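Local structure of lactose Operon Repressor (Escherichia coli, 1JYE) at residues A[212-216]-A[231-237]; A[226-230]-A[256-260]. The protein represses transcription of the lactose operon by binding its operator DNA, a hold that binding of an inducer sugar to its core domain relaxes. The protein carries 1 engineered substitution. All blocks are in the same frame, centred on the assembly; numbering follows the deposited sequence.

Interaction 1: A[212-216]-A[231-237]; sequences PIAER and QMLNEGI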
ATOM      1  N   PRO A 212     -11.938  23.471 -17.662  1.00 16.54           N
ATOM      2  CA  PRO A 212     -11.480  23.552 -16.270  1.00 16.83           C
ATOM      3  C   PRO A 212     -10.769  24.871 -15.982  1.00 17.64           C
ATOM      4  O   PRO A 212     -10.106  25.422 -16.862  1.00 18.30           O
ATOM      5  CB  PRO A 212     -10.553  22.343 -16.144  1.00 16.55           C
ATOM      6  CG  PRO A 212     -10.003  22.187 -17.528  1.00 18.02           C
ATOM      7  CD  PRO A 212     -11.235  22.403 -18.392  1.00 15.75           C
ATOM      8  N   ILE A 213     -10.902  25.380 -14.759  1.00 17.65           N
ATOM      9  CA  ILE A 213     -10.253  26.644 -14.422  1.00 19.57           C
ATOM     10  C   ILE A 213      -8.780  26.466 -14.096  1.00 19.50           C
ATOM     11  O   ILE A 213      -8.048  27.443 -13.931  1.00 20.72           O
ATOM     12  CB  ILE A 213     -10.954  27.367 -13.247  1.00 20.85           C
ATOM     13  CG1 ILE A 213     -10.874  26.530 -11.970  1.00 22.17           C
ATOM     14  CG2 ILE A 213     -12.404  27.638 -13.606  1.00 22.39           C
ATOM     15  CD1 ILE A 213     -11.393  27.270 -10.748  1.00 23.61           C
ATOM     16  N   ALA A 214      -8.345  25.213 -14.001  1.00 18.36           N
ATOM     17  CA  ALA A 214      -6.952  24.912 -13.727  1.00 17.30           C
ATOM     18  C   ALA A 214      -6.703  23.418 -13.803  1.00 15.99           C
ATOM     19  O   ALA A 214      -7.594  22.617 -13.529  1.00 15.76           O
ATOM     20  CB  ALA A 214      -6.557  25.427 -12.342  1.00 19.24           C
ATOM     21  N   GLU A 215      -5.497  23.052 -14.217  1.00 16.67           N
ATOM     22  CA  GLU A 215      -5.107  21.654 -14.272  1.00 17.40           C
ATOM     23  C   GLU A 215      -3.644  21.578 -13.882  1.00 17.95           C
ATOM     24  O   GLU A 215      -2.811  22.358 -14.354  1.00 18.31           O
ATOM     25  CB  GLU A 215      -5.351  21.030 -15.660  1.00 19.38           C
ATOM     26  CG  GLU A 215      -4.571  21.607 -16.832  1.00 20.46           C
ATOM     27  CD  GLU A 215      -4.800  20.805 -18.109  1.00 23.44           C
ATOM     28  OE1 GLU A 215      -5.127  21.413 -19.150  1.00 22.39           O
ATOM     29  OE2 GLU A 215      -4.657  19.561 -18.073  1.00 21.32           O
ATOM     30  N   ARG A 216      -3.348  20.649 -12.981  1.00 15.76           N
ATOM     31  CA  ARG A 216      -1.997  20.459 -12.488  1.00 14.93           C
ATOM     32  C   ARG A 216      -1.620  18.991 -12.561  1.00 14.98           C
ATOM     33  O   ARG A 216      -2.434  18.149 -12.950  1.00 14.68           O
ATOM     34  CB  ARG A 216      -1.890  20.981 -11.052  1.00 15.53           C
ATOM     35  CG  ARG A 216      -1.793  22.504 -10.976  1.00 18.93           C
ATOM     36  CD  ARG A 216      -2.049  23.019  -9.567  1.00 20.73           C
ATOM     37  NE  ARG A 216      -1.728  24.439  -9.441  1.00 23.96           N
ATOM     38  CZ  ARG A 216      -0.499  24.916  -9.266  1.00 26.46           C
ATOM     39  NH1 ARG A 216       0.535  24.088  -9.191  1.00 25.79           N
ATOM     40  NH2 ARG A 216      -0.301  26.225  -9.161  1.00 25.86           N
ATOM     41  N   GLN A 231      -0.774  25.190  -3.902  1.00 19.82           N
ATOM     42  CA  GLN A 231      -0.244  26.143  -4.876  1.00 21.74           C
ATOM     43  C   GLN A 231      -1.372  26.775  -5.678  1.00 21.37           C
ATOM     44  O   GLN A 231      -1.345  27.973  -5.970  1.00 22.09           O
ATOM     45  CB  GLN A 231       0.748  25.452  -5.814  1.00 22.89           C
ATOM     46  CG  GLN A 231       2.009  24.970  -5.107  1.00 27.56           C
ATOM     47  CD  GLN A 231       3.019  24.339  -6.047  1.00 29.37           C
ATOM     48  OE1 GLN A 231       4.018  23.766  -5.608  1.00 33.59           O
ATOM     49  NE2 GLN A 231       2.769  24.445  -7.345  1.00 29.97           N
ATOM     50  N   MET A 232      -2.363  25.962  -6.031  1.00 19.73           N
ATOM     51  CA  MET A 232      -3.517  26.436  -6.785  1.00 20.68           C
ATOM     52  C   MET A 232      -4.302  27.445  -5.953  1.00 21.31           C
ATOM     53  O   MET A 232      -4.632  28.539  -6.421  1.00 20.73           O
ATOM     54  CB  MET A 232      -4.424  25.258  -7.148  1.00 19.89           C
ATOM     55  CG  MET A 232      -5.717  25.664  -7.834  1.00 20.28           C
ATOM     56  SD  MET A 232      -6.808  24.261  -8.103  1.00 20.28           S
ATOM     57  CE  MET A 232      -7.401  23.974  -6.425  1.00 21.60           C
ATOM     58  N   LEU A 233      -4.595  27.075  -4.710  1.00 21.04           N
ATOM     59  CA  LEU A 233      -5.342  27.946  -3.813  1.00 22.59           C
ATOM     60  C   LEU A 233      -4.583  29.232  -3.499  1.00 23.20           C
ATOM     61  O   LEU A 233      -5.178  30.309  -3.449  1.00 24.43           O
ATOM     62  CB  LEU A 233      -5.672  27.205  -2.515  1.00 21.93           C
ATOM     63  CG  LEU A 233      -6.574  25.980  -2.680  1.00 22.89           C
ATOM     64  CD1 LEU A 233      -6.729  25.277  -1.338  1.00 23.74           C
ATOM     65  CD2 LEU A 233      -7.934  26.405  -3.221  1.00 21.75           C
ATOM     66  N   ASN A 234      -3.276  29.126  -3.287  1.00 24.85           N
ATOM     67  CA  ASN A 234      -2.474  30.305  -2.985  1.00 26.71           C
ATOM     68  C   ASN A 234      -2.433  31.259  -4.178  1.00 28.26           C
ATOM     69  O   ASN A 234      -2.160  32.449  -4.017  1.00 28.50           O
ATOM     70  CB  ASN A 234      -1.047  29.913  -2.583  1.00 27.74           C
ATOM     71  CG  ASN A 234      -0.992  29.186  -1.248  1.00 29.47           C
ATOM     72  OD1 ASN A 234      -1.835  29.397  -0.377  1.00 30.16           O
ATOM     73  ND2 ASN A 234       0.016  28.338  -1.076  1.00 30.77           N
ATOM     74  N   GLU A 235      -2.707  30.730  -5.369  1.00 27.99           N
ATOM     75  CA  GLU A 235      -2.721  31.533  -6.595  1.00 29.61           C
ATOM     76  C   GLU A 235      -4.023  32.310  -6.729  1.00 28.86           C
ATOM     77  O   GLU A 235      -4.151  33.178  -7.593  1.00 29.72           O
ATOM     78  CB  GLU A 235      -2.579  30.646  -7.835  1.00 31.67           C
ATOM     79  CG  GLU A 235      -1.175  30.205  -8.176  1.00 35.64           C
ATOM     80  CD  GLU A 235      -1.101  29.591  -9.561  1.00 37.30           C
ATOM     81  OE1 GLU A 235      -1.778  28.568  -9.803  1.00 37.71           O
ATOM     82  OE2 GLU A 235      -0.372  30.137 -10.414  1.00 40.13           O
ATOM     83  N   GLY A 236      -4.998  31.983  -5.889  1.00 27.47           N
ATOM     84  CA  GLY A 236      -6.278  32.660  -5.962  1.00 26.70           C
ATOM     85  C   GLY A 236      -7.265  31.892  -6.820  1.00 26.10           C
ATOM     86  O   GLY A 236      -8.356  32.379  -7.114  1.00 26.49           O
ATOM     87  N   ILE A 237      -6.881  30.687  -7.232  1.00 23.70           N
ATOM     88  CA  ILE A 237      -7.754  29.851  -8.044  1.00 22.32           C
ATOM     89  C   ILE A 237      -8.515  28.926  -7.104  1.00 22.36           C
ATOM     90  O   ILE A 237      -7.940  28.001  -6.528  1.00 22.19           O
ATOM     91  CB  ILE A 237      -6.944  29.017  -9.055  1.00 22.03           C
ATOM     92  CG1 ILE A 237      -6.187  29.955  -9.999  1.00 23.76           C
ATOM     93  CG2 ILE A 237      -7.873  28.098  -9.842  1.00 21.80           C
ATOM     94  CD1 ILE A 237      -5.329  29.247 -11.033  1.00 25.62           C
TER
HETATM   95  O   HOH W   1      -3.289  26.367 -10.658  1.00 26.11           O
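Arg216 and Glu235 make the charged part of this contact. NH2 of Arg216 gives a hydrogen bond of 2.8 Å to OE1 of Glu235, within a salt bridge, with an N-H...O angle of 148°. The acceptor lies close to the guanidinium plane, yet the donor comes at OE1 from well above the carboxylate plane, the two flat groups standing 77° apart; the pair therefore meets through one N-H and one oxygen rather than as a two-pronged fork. A water completes a ring beside it, accepting from Arg216 NE at 2.8 Å and donating to Glu235 OE1, so the same oxygen receives two bonds. NH1 turns to Gln228 OE1, one helical turn before Gln231, and the guanidinium is thus held at all three nitrogens.

Packing along the helix steadies the arginine further. The Arg216 chain runs out extended from CG to NE, which brings NE to 3.6 Å from Met232 CB, while CB and the backbone of Gln231 lie over one face of the guanidinium.

The apolar part lies nearer the start of the strand. CG2 of Ile237, set anti to the backbone N, touches both CD1 of Ile213 at 3.7 Å and CB of Ala214 at 3.9 Å; the two isoleucine side chains run antiparallel past one another. SD of Met232 stands 4.4 Å from Ala214 CB, and its side chain also packs on Ala183 of strand 182-186.

Backbone bonds shape the turn that delivers Ile237: Gly236 N reaches Leu233 O and Ile237 N reaches Met232 O, with Gly236 at positive phi. This is a Schellman motif closing helix 222-234, here packed against edge strand 214-217 of a parallel sheet in the alpha/beta fold of periplasmic-binding-protein-like domains.

Interaction 2: A[226-230]-A[256-260]; sequences FQQTM and AITES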
ATOM      1  N   PHE A 226      -1.289  17.547  -1.900  1.00 14.01           N
ATOM      2  CA  PHE A 226      -1.310  18.659  -0.959  1.00 15.31           C
ATOM      3  C   PHE A 226      -0.594  19.876  -1.547  1.00 15.59           C
ATOM      4  O   PHE A 226      -1.115  20.994  -1.517  1.00 16.64           O
ATOM      5  CB  PHE A 226      -0.613  18.255   0.342  1.00 14.70           C
ATOM      6  CG  PHE A 226      -0.490  19.377   1.333  1.00 15.62           C
ATOM      7  CD1 PHE A 226      -1.590  19.793   2.074  1.00 15.04           C
ATOM      8  CD2 PHE A 226       0.725  20.037   1.507  1.00 17.34           C
ATOM      9  CE1 PHE A 226      -1.487  20.852   2.975  1.00 16.59           C
ATOM     10  CE2 PHE A 226       0.836  21.097   2.405  1.00 16.76           C
ATOM     11  CZ  PHE A 226      -0.271  21.504   3.139  1.00 17.02           C
ATOM     12  N   GLN A 227       0.605  19.650  -2.074  1.00 16.53           N
ATOM     13  CA  GLN A 227       1.403  20.730  -2.647  1.00 18.09           C
ATOM     14  C   GLN A 227       0.729  21.397  -3.841  1.00 17.65           C
ATOM     15  O   GLN A 227       0.625  22.621  -3.899  1.00 17.91           O
ATOM     16  CB  GLN A 227       2.776  20.205  -3.065  1.00 19.32           C
ATOM     17  CG  GLN A 227       3.577  19.603  -1.920  1.00 26.63           C
ATOM     18  CD  GLN A 227       4.900  19.015  -2.372  1.00 29.33           C
ATOM     19  OE1 GLN A 227       4.954  18.235  -3.324  1.00 33.63           O
ATOM     20  NE2 GLN A 227       5.973  19.375  -1.681  1.00 33.15           N
ATOM     21  N   GLN A 228       0.271  20.594  -4.793  1.00 17.57           N
ATOM     22  CA  GLN A 228      -0.377  21.144  -5.980  1.00 16.29           C
ATOM     23  C   GLN A 228      -1.643  21.917  -5.644  1.00 17.44           C
ATOM     24  O   GLN A 228      -1.904  22.985  -6.213  1.00 16.42           O
ATOM     25  CB  GLN A 228      -0.699  20.024  -6.976  1.00 15.19           C
ATOM     26  CG  GLN A 228       0.535  19.394  -7.599  1.00 16.16           C
ATOM     27  CD  GLN A 228       1.414  20.420  -8.290  1.00 17.77           C
ATOM     28  OE1 GLN A 228       0.941  21.196  -9.118  1.00 18.78           O
ATOM     29  NE2 GLN A 228       2.701  20.427  -7.953  1.00 18.64           N
ATOM     30  N   THR A 229      -2.434  21.385  -4.719  1.00 15.57           N
ATOM     31  CA  THR A 229      -3.672  22.044  -4.332  1.00 16.25           C
ATOM     32  C   THR A 229      -3.385  23.339  -3.575  1.00 17.84           C
ATOM     33  O   THR A 229      -4.049  24.350  -3.796  1.00 17.94           O
ATOM     34  CB  THR A 229      -4.549  21.108  -3.483  1.00 15.90           C
ATOM     35  OG1 THR A 229      -4.816  19.916  -4.235  1.00 16.85           O
ATOM     36  CG2 THR A 229      -5.874  21.778  -3.131  1.00 16.20           C
ATOM     37  N   MET A 230      -2.397  23.314  -2.686  1.00 17.87           N
ATOM     38  CA  MET A 230      -2.047  24.519  -1.942  1.00 20.27           C
ATOM     39  C   MET A 230      -1.554  25.595  -2.904  1.00 19.85           C
ATOM     40  O   MET A 230      -1.876  26.772  -2.746  1.00 21.38           O
ATOM     41  CB  MET A 230      -0.958  24.230  -0.905  1.00 22.59           C
ATOM     42  CG  MET A 230      -1.453  23.555   0.363  1.00 25.58           C
ATOM     43  SD  MET A 230      -2.728  24.511   1.216  1.00 30.18           S
ATOM     44  CE  MET A 230      -1.974  26.110   1.279  1.00 28.41           C
ATOM     45  N   ALA A 256      -5.163  20.093   2.023  1.00 16.87           N
ATOM     46  CA  ALA A 256      -4.873  21.460   1.591  1.00 17.01           C
ATOM     47  C   ALA A 256      -6.124  22.323   1.719  1.00 18.01           C
ATOM     48  O   ALA A 256      -6.075  23.439   2.239  1.00 19.16           O
ATOM     49  CB  ALA A 256      -4.379  21.461   0.144  1.00 16.94           C
ATOM     50  N   ILE A 257      -7.244  21.800   1.237  1.00 18.13           N
ATOM     51  CA  ILE A 257      -8.518  22.505   1.297  1.00 17.83           C
ATOM     52  C   ILE A 257      -8.867  22.852   2.742  1.00 19.84           C
ATOM     53  O   ILE A 257      -9.174  24.000   3.068  1.00 18.80           O
ATOM     54  CB  ILE A 257      -9.646  21.635   0.698  1.00 18.66           C
ATOM     55  CG1 ILE A 257      -9.415  21.457  -0.806  1.00 18.47           C
ATOM     56  CG2 ILE A 257     -11.007  22.270   0.962  1.00 19.26           C
ATOM     57  CD1 ILE A 257     -10.254  20.361  -1.435  1.00 17.67           C
ATOM     58  N   THR A 258      -8.797  21.848   3.609  1.00 18.63           N
ATOM     59  CA  THR A 258      -9.125  22.026   5.017  1.00 20.29           C
ATOM     60  C   THR A 258      -8.221  23.026   5.733  1.00 21.10           C
ATOM     61  O   THR A 258      -8.705  23.885   6.469  1.00 22.69           O
ATOM     62  CB  THR A 258      -9.067  20.676   5.757  1.00 20.16           C
ATOM     63  OG1 THR A 258      -9.933  19.739   5.103  1.00 20.93           O
ATOM     64  CG2 THR A 258      -9.518  20.840   7.203  1.00 21.66           C
ATOM     65  N   GLU A 259      -6.913  22.924   5.520  1.00 22.03           N
ATOM     66  CA  GLU A 259      -5.984  23.831   6.179  1.00 23.79           C
ATOM     67  C   GLU A 259      -6.085  25.249   5.629  1.00 25.67           C
ATOM     68  O   GLU A 259      -5.601  26.197   6.250  1.00 26.58           O
ATOM     69  CB  GLU A 259      -4.549  23.306   6.064  1.00 25.16           C
ATOM     70  CG  GLU A 259      -4.390  21.888   6.612  1.00 24.38           C
ATOM     71  CD  GLU A 259      -2.952  21.504   6.909  1.00 25.22           C
ATOM     72  OE1 GLU A 259      -2.033  22.026   6.246  1.00 22.50           O
ATOM     73  OE2 GLU A 259      -2.744  20.656   7.806  1.00 24.68           O
ATOM     74  N   SER A 260      -6.724  25.392   4.470  1.00 24.24           N
ATOM     75  CA  SER A 260      -6.900  26.704   3.856  1.00 25.76           C
ATOM     76  C   SER A 260      -8.157  27.370   4.410  1.00 26.34           C
ATOM     77  O   SER A 260      -8.540  28.459   3.978  1.00 27.63           O
ATOM     78  CB  SER A 260      -7.014  26.573   2.334  1.00 24.70           C
ATOM     79  OG  SER A 260      -5.785  26.155   1.768  1.00 25.24           O
TER
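Ala256 packs its methyl group among Phe226, Thr229 and Met230, and has the largest buried area of the contact. CB of Ala256 stands 3.6 Å from Thr229 CG2 and equally near Met230 CG, while CD1 of Phe226 is 3.8 Å away. So small a side chain lets the helices come close: the CA atoms of Phe226 and Ala256 are 5.2 Å apart.

Phe226 is the second main contributor. With CG anti to the backbone N (chi1 175°), the ring lies beside helix 247-259 and presents its edge to the backbone N of Ala256. CE1 lies 3.5 Å from OE1 of Glu259, whose carboxylate plane is almost perpendicular to the ring; OE2 of that glutamate is in a salt bridge with Arg255, which also makes a cation-pi contact with Phe226. One ring face carries Met230 CG near its rim. Cys281 of the second subunit packs on the same phenylalanine.

Met230 folds back at chi2 and chi3, which places SD 3.5 Å from Ser260 OG. That hydroxyl donates to Ala256 O at 2.8 Å, a bond back into the last helical turn.

The chemistry is that of close helix packing by methyl, ring edge and thioether, while the polar ends of Thr229, Glu259 and Ser260 find partners nearby along the chain: Thr229 OG1 bonds to Gly225 O, and its methyl and CB meet Ala256.

From the N terminus, the chain passes through edge strand 214-217, then helix 222-234, strand 241-244 and helix 247-259. Interaction 1 closes the short loop of 14 residues between 212-216 and 231-237, bringing the end of the helix back to the strand that precedes it. Interaction 2 begins within that loop, at 226-230, and closes on 256-260 beyond it, so the two cross. Helix 222-234 serves both, its last turns meeting the strand and the turns before them meeting helix 247-259. Their centres are 10 Å apart, and they touch directly through Gln228 with Arg216 and through Leu233, which packs on Ala256, Ile257 and Ser260. Sheet edge and two helices are thereby tied together.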